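Local coordinates for cytochrome C (Marichromatium purpuratum 984, PDB 5LO9), which oxidises thiosulfate to tetrathionate and can run the reverse reaction, as a c-type cytochrome fusion that passes electrons between its covalently bound hemes, at the heme c and thiosulfate site. Residues are numbered along the deposited sequence; one frame, centred on the assembly and turned at random.

The heme c and thiosulfate site. Residues 268, 271, 285-287, 290-291, 303, 306, 310, 316, 323, 326-327, 329-331, 333-335, 377, 379, 435-436. With HEC (heme c), chain B; THJ (thiosulfate), chain C.
Arg326, on helix 323-332, lays one face of its guanidinium over the heme rim, 3.5 Å from its plane to HEC CHA. Its CG is anti to the backbone N (chi1 180°), and bends further along bring NH1 3.1 Å from THJ O1, a salt bridge without hydrogen-bond geometry, while a longer one reaches the D-ring propionate. NE donates nearly in plane to Tyr310 OH, which helps to fix the group's rotation. The heme is held by a CXXCH motif: Cys287 and Cys290 form the thioethers, and His291 is the proximal ligand, with NE2 2.2 Å from HEC FE; Met303 CE packs on a face of its imidazole. On the distal side, Cys330 SG is bonded to THJ S2 at 2.1 Å, so the partly occupied thiosulfate is a covalent adduct in this active site. Cys330 is the distal cysteine ligand expected of the TsdA active-site heme, but its SG lies 3.0 Å from HEC FE, a long contact in a loosely modelled shell. Ser334 OG donates to THJ O3 (2.9 Å), and Lys316 NZ makes a long salt bridge to THJ O2 (3.8 Å). At the A-ring propionate, extended Arg377 binds side-on: NE donates to HEC O1A and NH2 to HEC O2A, the latter at 2.8 Å and 178° at H. HEC O2A also accepts from Tyr310 OH, so two donors grip this oxygen. An alanine in place of Arg377 would probably leave this carboxylate less well neutralised and freer to rotate, losing both in-plane bonds.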
loop_
_atom_site.group_PDB
_atom_site.type_symbol
_atom_site.label_atom_id
_atom_site.label_comp_id
_atom_site.label_asym_id
_atom_site.label_seq_id
_atom_site.Cartn_x
_atom_site.Cartn_y
_atom_site.Cartn_z
ATOM N N PHE A 268 -11.866 -12.555 -1.471
ATOM C CA PHE A 268 -10.744 -13.464 -1.650
ATOM C C PHE A 268 -11.216 -14.914 -1.749
ATOM O O PHE A 268 -10.706 -15.697 -2.564
ATOM C CB PHE A 268 -9.780 -13.291 -0.474
ATOM C CG PHE A 268 -8.372 -13.724 -0.754
ATOM C CD1 PHE A 268 -7.456 -12.827 -1.267
ATOM C CD2 PHE A 268 -7.963 -15.018 -0.475
ATOM C CE1 PHE A 268 -6.136 -13.201 -1.509
ATOM C CE2 PHE A 268 -6.654 -15.400 -0.706
ATOM C CZ PHE A 268 -5.731 -14.479 -1.235
ATOM N N THR A 271 -14.473 -15.231 -4.845
ATOM C CA THR A 271 -14.204 -14.262 -5.896
ATOM C C THR A 271 -15.179 -14.410 -7.053
ATOM O O THR A 271 -15.610 -13.412 -7.658
ATOM C CB THR A 271 -12.779 -14.430 -6.411
ATOM O OG1 THR A 271 -11.893 -14.802 -5.341
ATOM C CG2 THR A 271 -12.310 -13.115 -6.993
ATOM N N GLN A 285 -12.611 -19.905 -10.539
ATOM C CA GLN A 285 -11.479 -19.847 -9.643
ATOM C C GLN A 285 -11.811 -18.885 -8.515
ATOM O O GLN A 285 -12.759 -18.103 -8.606
ATOM C CB GLN A 285 -10.237 -19.371 -10.372
ATOM C CG GLN A 285 -9.865 -20.223 -11.570
ATOM C CD GLN A 285 -9.354 -21.625 -11.250
ATOM O OE1 GLN A 285 -9.797 -22.600 -11.852
ATOM N NE2 GLN A 285 -8.387 -21.723 -10.364
ATOM N N THR A 286 -11.028 -18.966 -7.440
ATOM C CA THR A 286 -11.005 -17.951 -6.402
ATOM C C THR A 286 -9.558 -17.751 -5.981
ATOM O O THR A 286 -8.718 -18.639 -6.138
ATOM C CB THR A 286 -11.824 -18.308 -5.157
ATOM O OG1 THR A 286 -11.197 -19.406 -4.474
ATOM C CG2 THR A 286 -13.285 -18.654 -5.477
ATOM N N CYS A 287 -9.292 -16.579 -5.398
ATOM C CA CYS A 287 -7.956 -16.277 -4.899
ATOM C C CYS A 287 -7.527 -17.347 -3.912
ATOM O O CYS A 287 -6.366 -17.768 -3.890
ATOM C CB CYS A 287 -7.932 -14.908 -4.198
ATOM S SG CYS A 287 -8.726 -13.447 -4.993
ATOM N N CYS A 290 -5.515 -20.857 -4.770
ATOM C CA CYS A 290 -4.081 -20.943 -4.952
ATOM C C CYS A 290 -3.303 -20.339 -3.790
ATOM O O CYS A 290 -2.073 -20.415 -3.790
ATOM C CB CYS A 290 -3.669 -20.249 -6.245
ATOM S SG CYS A 290 -4.481 -20.878 -7.734
ATOM N N HIS A 291 -3.981 -19.698 -2.833
ATOM C CA HIS A 291 -3.355 -18.987 -1.708
ATOM C C HIS A 291 -4.057 -19.514 -0.458
ATOM O O HIS A 291 -5.011 -18.922 0.065
ATOM C CB HIS A 291 -3.472 -17.457 -1.826
ATOM C CG HIS A 291 -2.843 -16.877 -3.058
ATOM N ND1 HIS A 291 -1.488 -16.649 -3.159
ATOM C CD2 HIS A 291 -3.387 -16.431 -4.221
ATOM C CE1 HIS A 291 -1.222 -16.099 -4.337
ATOM N NE2 HIS A 291 -2.355 -15.953 -5.000
ATOM N N MET A 303 -0.481 -13.777 1.768
ATOM C CA MET A 303 -0.610 -12.376 1.415
ATOM C C MET A 303 0.192 -11.497 2.351
ATOM O O MET A 303 0.660 -10.420 1.950
ATOM C CB MET A 303 -2.080 -11.992 1.439
ATOM C CG MET A 303 -2.889 -12.671 0.338
ATOM S SD MET A 303 -2.492 -12.086 -1.343
ATOM C CE MET A 303 -1.354 -13.345 -1.915
ATOM N N ALA A 306 3.454 -10.690 1.024
ATOM C CA ALA A 306 3.428 -9.907 -0.196
ATOM C C ALA A 306 3.214 -8.429 0.094
ATOM O O ALA A 306 3.810 -7.583 -0.574
ATOM C CB ALA A 306 2.328 -10.424 -1.120
ATOM N N TYR A 310 5.814 -5.035 -1.939
ATOM C CA TYR A 310 5.452 -4.205 -3.076
ATOM C C TYR A 310 5.319 -2.756 -2.618
ATOM O O TYR A 310 4.875 -2.494 -1.486
ATOM C CB TYR A 310 4.131 -4.663 -3.712
ATOM C CG TYR A 310 4.209 -5.982 -4.438
ATOM C CD1 TYR A 310 4.325 -6.038 -5.821
ATOM C CD2 TYR A 310 4.186 -7.166 -3.744
ATOM C CE1 TYR A 310 4.405 -7.247 -6.479
ATOM C CE2 TYR A 310 4.257 -8.368 -4.396
ATOM C CZ TYR A 310 4.368 -8.411 -5.747
ATOM O OH TYR A 310 4.447 -9.637 -6.359
ATOM N N LYS A 316 8.233 -9.737 -15.687
ATOM C CA LYS A 316 7.192 -10.239 -16.600
ATOM C C LYS A 316 6.626 -9.138 -17.493
ATOM O O LYS A 316 6.267 -9.392 -18.655
ATOM C CB LYS A 316 6.054 -10.898 -15.795
ATOM C CG LYS A 316 4.668 -11.109 -16.526
ATOM C CD LYS A 316 3.966 -12.396 -16.050
ATOM C CE LYS A 316 2.427 -12.446 -16.224
ATOM N NZ LYS A 316 1.718 -13.121 -14.976
ATOM N N MET A 323 0.957 -3.031 -5.288
ATOM C CA MET A 323 0.046 -4.095 -4.884
ATOM C C MET A 323 -1.249 -4.067 -5.694
ATOM O O MET A 323 -1.760 -5.121 -6.072
ATOM C CB MET A 323 -0.257 -3.978 -3.402
ATOM C CG MET A 323 -1.269 -4.960 -2.893
ATOM S SD MET A 323 -0.758 -6.663 -3.130
ATOM C CE MET A 323 0.658 -6.787 -2.070
ATOM N N ARG A 326 -0.612 -5.440 -9.109
ATOM C CA ARG A 326 -0.413 -6.872 -9.019
ATOM C C ARG A 326 -1.745 -7.593 -8.939
ATOM O O ARG A 326 -1.996 -8.542 -9.686
ATOM C CB ARG A 326 0.471 -7.152 -7.801
ATOM C CG ARG A 326 0.812 -8.563 -7.499
ATOM C CD ARG A 326 1.184 -9.278 -8.740
ATOM N NE ARG A 326 2.315 -10.142 -8.501
ATOM C CZ ARG A 326 2.418 -11.370 -8.973
ATOM N NH1 ARG A 326 1.415 -11.893 -9.681
ATOM N NH2 ARG A 326 3.517 -12.083 -8.698
ATOM N N ILE A 327 -2.626 -7.128 -8.066
ATOM C CA ILE A 327 -3.927 -7.756 -7.908
ATOM C C ILE A 327 -4.710 -7.714 -9.211
ATOM O O ILE A 327 -5.415 -8.672 -9.563
ATOM C CB ILE A 327 -4.690 -7.080 -6.758
ATOM C CG1 ILE A 327 -4.034 -7.439 -5.455
ATOM C CG2 ILE A 327 -6.144 -7.530 -6.696
ATOM C CD1 ILE A 327 -4.451 -6.576 -4.316
ATOM N N GLY A 329 -3.308 -7.839 -12.111
ATOM C CA GLY A 329 -2.689 -8.881 -12.908
ATOM C C GLY A 329 -3.315 -10.237 -12.655
ATOM O O GLY A 329 -3.631 -10.970 -13.593
ATOM N N CYS A 330 -3.523 -10.575 -11.383
ATOM C CA CYS A 330 -4.185 -11.820 -11.030
ATOM C C CYS A 330 -5.589 -11.906 -11.625
ATOM O O CYS A 330 -6.032 -12.983 -12.055
ATOM C CB CYS A 330 -4.209 -11.943 -9.505
ATOM S SG CYS A 330 -2.682 -12.653 -8.859
ATOM N N PHE A 331 -6.315 -10.789 -11.671
ATOM C CA PHE A 331 -7.633 -10.846 -12.296
ATOM C C PHE A 331 -7.484 -11.070 -13.789
ATOM O O PHE A 331 -8.270 -11.807 -14.388
ATOM C CB PHE A 331 -8.438 -9.575 -12.022
ATOM C CG PHE A 331 -9.266 -9.607 -10.749
ATOM C CD1 PHE A 331 -10.545 -10.117 -10.762
ATOM C CD2 PHE A 331 -8.783 -9.082 -9.561
ATOM C CE1 PHE A 331 -11.328 -10.139 -9.607
ATOM C CE2 PHE A 331 -9.567 -9.094 -8.395
ATOM C CZ PHE A 331 -10.827 -9.623 -8.418
ATOM N N TYR A 333 -5.145 -12.702 -15.444
ATOM C CA TYR A 333 -4.600 -13.989 -15.861
ATOM C C TYR A 333 -5.198 -15.146 -15.071
ATOM O O TYR A 333 -5.806 -16.030 -15.667
ATOM C CB TYR A 333 -3.081 -13.997 -15.746
ATOM C CG TYR A 333 -2.415 -12.913 -16.568
ATOM C CD1 TYR A 333 -2.541 -12.885 -17.935
ATOM C CD2 TYR A 333 -1.678 -11.897 -15.973
ATOM C CE1 TYR A 333 -1.948 -11.866 -18.703
ATOM C CE2 TYR A 333 -1.089 -10.903 -16.731
ATOM C CZ TYR A 333 -1.235 -10.884 -18.088
ATOM O OH TYR A 333 -0.652 -9.905 -18.839
ATOM N N SER A 334 -5.054 -15.180 -13.747
ATOM C CA SER A 334 -5.606 -16.309 -13.000
ATOM C C SER A 334 -7.137 -16.332 -12.985
ATOM O O SER A 334 -7.723 -17.418 -12.906
ATOM C CB SER A 334 -5.085 -16.321 -11.564
ATOM O OG SER A 334 -3.676 -16.391 -11.527
ATOM N N MET A 335 -7.802 -15.174 -12.997
ATOM C CA MET A 335 -9.266 -15.101 -13.045
ATOM C C MET A 335 -9.823 -14.866 -14.455
ATOM O O MET A 335 -11.042 -14.734 -14.616
ATOM C CB MET A 335 -9.767 -13.981 -12.119
ATOM C CG MET A 335 -9.001 -13.879 -10.812
ATOM S SD MET A 335 -8.995 -15.366 -9.747
ATOM C CE MET A 335 -10.764 -15.533 -9.417
ATOM N N ARG A 377 7.294 -16.919 2.156
ATOM C CA ARG A 377 6.778 -16.232 0.995
ATOM C C ARG A 377 6.746 -17.160 -0.203
ATOM O O ARG A 377 7.658 -17.965 -0.398
ATOM C CB ARG A 377 7.626 -15.027 0.675
ATOM C CG ARG A 377 6.922 -14.130 -0.319
ATOM C CD ARG A 377 7.815 -13.034 -0.810
ATOM N NE ARG A 377 7.224 -12.307 -1.914
ATOM C CZ ARG A 377 7.845 -11.329 -2.539
ATOM N NH1 ARG A 377 9.050 -10.979 -2.125
ATOM N NH2 ARG A 377 7.267 -10.715 -3.560
ATOM N N TYR A 379 6.061 -19.943 -3.029
ATOM C CA TYR A 379 6.183 -21.387 -2.994
ATOM C C TYR A 379 7.635 -21.796 -2.864
ATOM O O TYR A 379 8.516 -21.129 -3.413
ATOM C CB TYR A 379 5.624 -21.996 -4.271
ATOM C CG TYR A 379 4.182 -21.580 -4.605
ATOM C CD1 TYR A 379 3.221 -21.410 -3.618
ATOM C CD2 TYR A 379 3.796 -21.374 -5.911
ATOM C CE1 TYR A 379 1.910 -21.044 -3.948
ATOM C CE2 TYR A 379 2.503 -20.997 -6.243
ATOM C CZ TYR A 379 1.570 -20.841 -5.267
ATOM O OH TYR A 379 0.304 -20.476 -5.639
ATOM N N GLY A 435 0.673 -17.388 -13.877
ATOM C CA GLY A 435 1.897 -17.982 -13.389
ATOM C C GLY A 435 1.788 -19.471 -13.145
ATOM O O GLY A 435 2.778 -20.202 -13.311
ATOM N N MET A 436 0.611 -19.937 -12.703
ATOM C CA MET A 436 0.398 -21.358 -12.442
ATOM C C MET A 436 0.485 -22.233 -13.709
ATOM O O MET A 436 0.618 -23.457 -13.590
ATOM C CB MET A 436 -0.973 -21.545 -11.763
ATOM C CG MET A 436 -1.192 -22.915 -11.110
ATOM S SD MET A 436 -0.043 -23.227 -9.695
ATOM C CE MET A 436 -0.904 -22.377 -8.338
HETATM FE FE HEC B . -2.295 -14.927 -6.944
HETATM C CHA HEC B . 1.130 -14.225 -6.592
HETATM C CHB HEC B . -3.105 -12.027 -5.159
HETATM C CHC HEC B . -5.729 -15.499 -7.531
HETATM C CHD HEC B . -1.512 -17.974 -8.332
HETATM N NA HEC B . -1.177 -13.421 -6.040
HETATM C C1A HEC B . 0.147 -13.319 -6.025
HETATM C C2A HEC B . 0.635 -12.117 -5.314
HETATM C C3A HEC B . -0.594 -11.473 -4.884
HETATM C C4A HEC B . -1.674 -12.358 -5.385
HETATM C CMA HEC B . -0.707 -10.221 -4.092
HETATM C CAA HEC B . 2.066 -11.712 -5.067
HETATM C CBA HEC B . 2.674 -12.652 -4.031
HETATM C CGA HEC B . 4.068 -12.207 -3.623
HETATM O O1A HEC B . 4.520 -12.675 -2.554
HETATM O O2A HEC B . 4.730 -11.416 -4.362
HETATM N NB HEC B . -4.084 -13.969 -6.456
HETATM C C1B HEC B . -4.188 -12.830 -5.738
HETATM C C2B HEC B . -5.574 -12.383 -5.571
HETATM C C3B HEC B . -6.342 -13.400 -6.276
HETATM C C4B HEC B . -5.316 -14.324 -6.793
HETATM C CMB HEC B . -6.072 -11.198 -4.823
HETATM C CAB HEC B . -7.825 -13.450 -6.446
HETATM C CBB HEC B . -8.235 -12.234 -7.276
HETATM N NC HEC B . -3.426 -16.461 -7.799
HETATM C C1C HEC B . -4.760 -16.526 -7.923
HETATM C C2C HEC B . -5.229 -17.808 -8.500
HETATM C C3C HEC B . -3.972 -18.533 -8.745
HETATM C C4C HEC B . -2.928 -17.603 -8.256
HETATM C CMC HEC B . -6.658 -18.205 -8.768
HETATM C CAC HEC B . -3.732 -19.930 -9.289
HETATM C CBC HEC B . -4.465 -20.158 -10.572
HETATM N ND HEC B . -0.503 -15.897 -7.390
HETATM C C1D HEC B . -0.411 -17.095 -7.944
HETATM C C2D HEC B . 0.984 -17.534 -8.128
HETATM C C3D HEC B . 1.812 -16.425 -7.622
HETATM C C4D HEC B . 0.750 -15.471 -7.200
HETATM C CMD HEC B . 1.388 -18.832 -8.738
HETATM C CAD HEC B . 3.321 -16.285 -7.534
HETATM C CBD HEC B . 4.083 -16.431 -8.869
HETATM C CGD HEC B . 3.805 -15.406 -9.988
HETATM O O1D HEC B . 2.635 -15.141 -10.399
HETATM O O2D HEC B . 4.802 -14.854 -10.528
HETATM S S1 THJ C . -0.741 -13.899 -11.575
HETATM O O1 THJ C . -0.545 -12.465 -11.982
HETATM O O2 THJ C . 0.519 -14.692 -11.757
HETATM O O3 THJ C . -1.730 -14.497 -12.503
HETATM S S2 THJ C . -1.451 -14.018 -9.871
#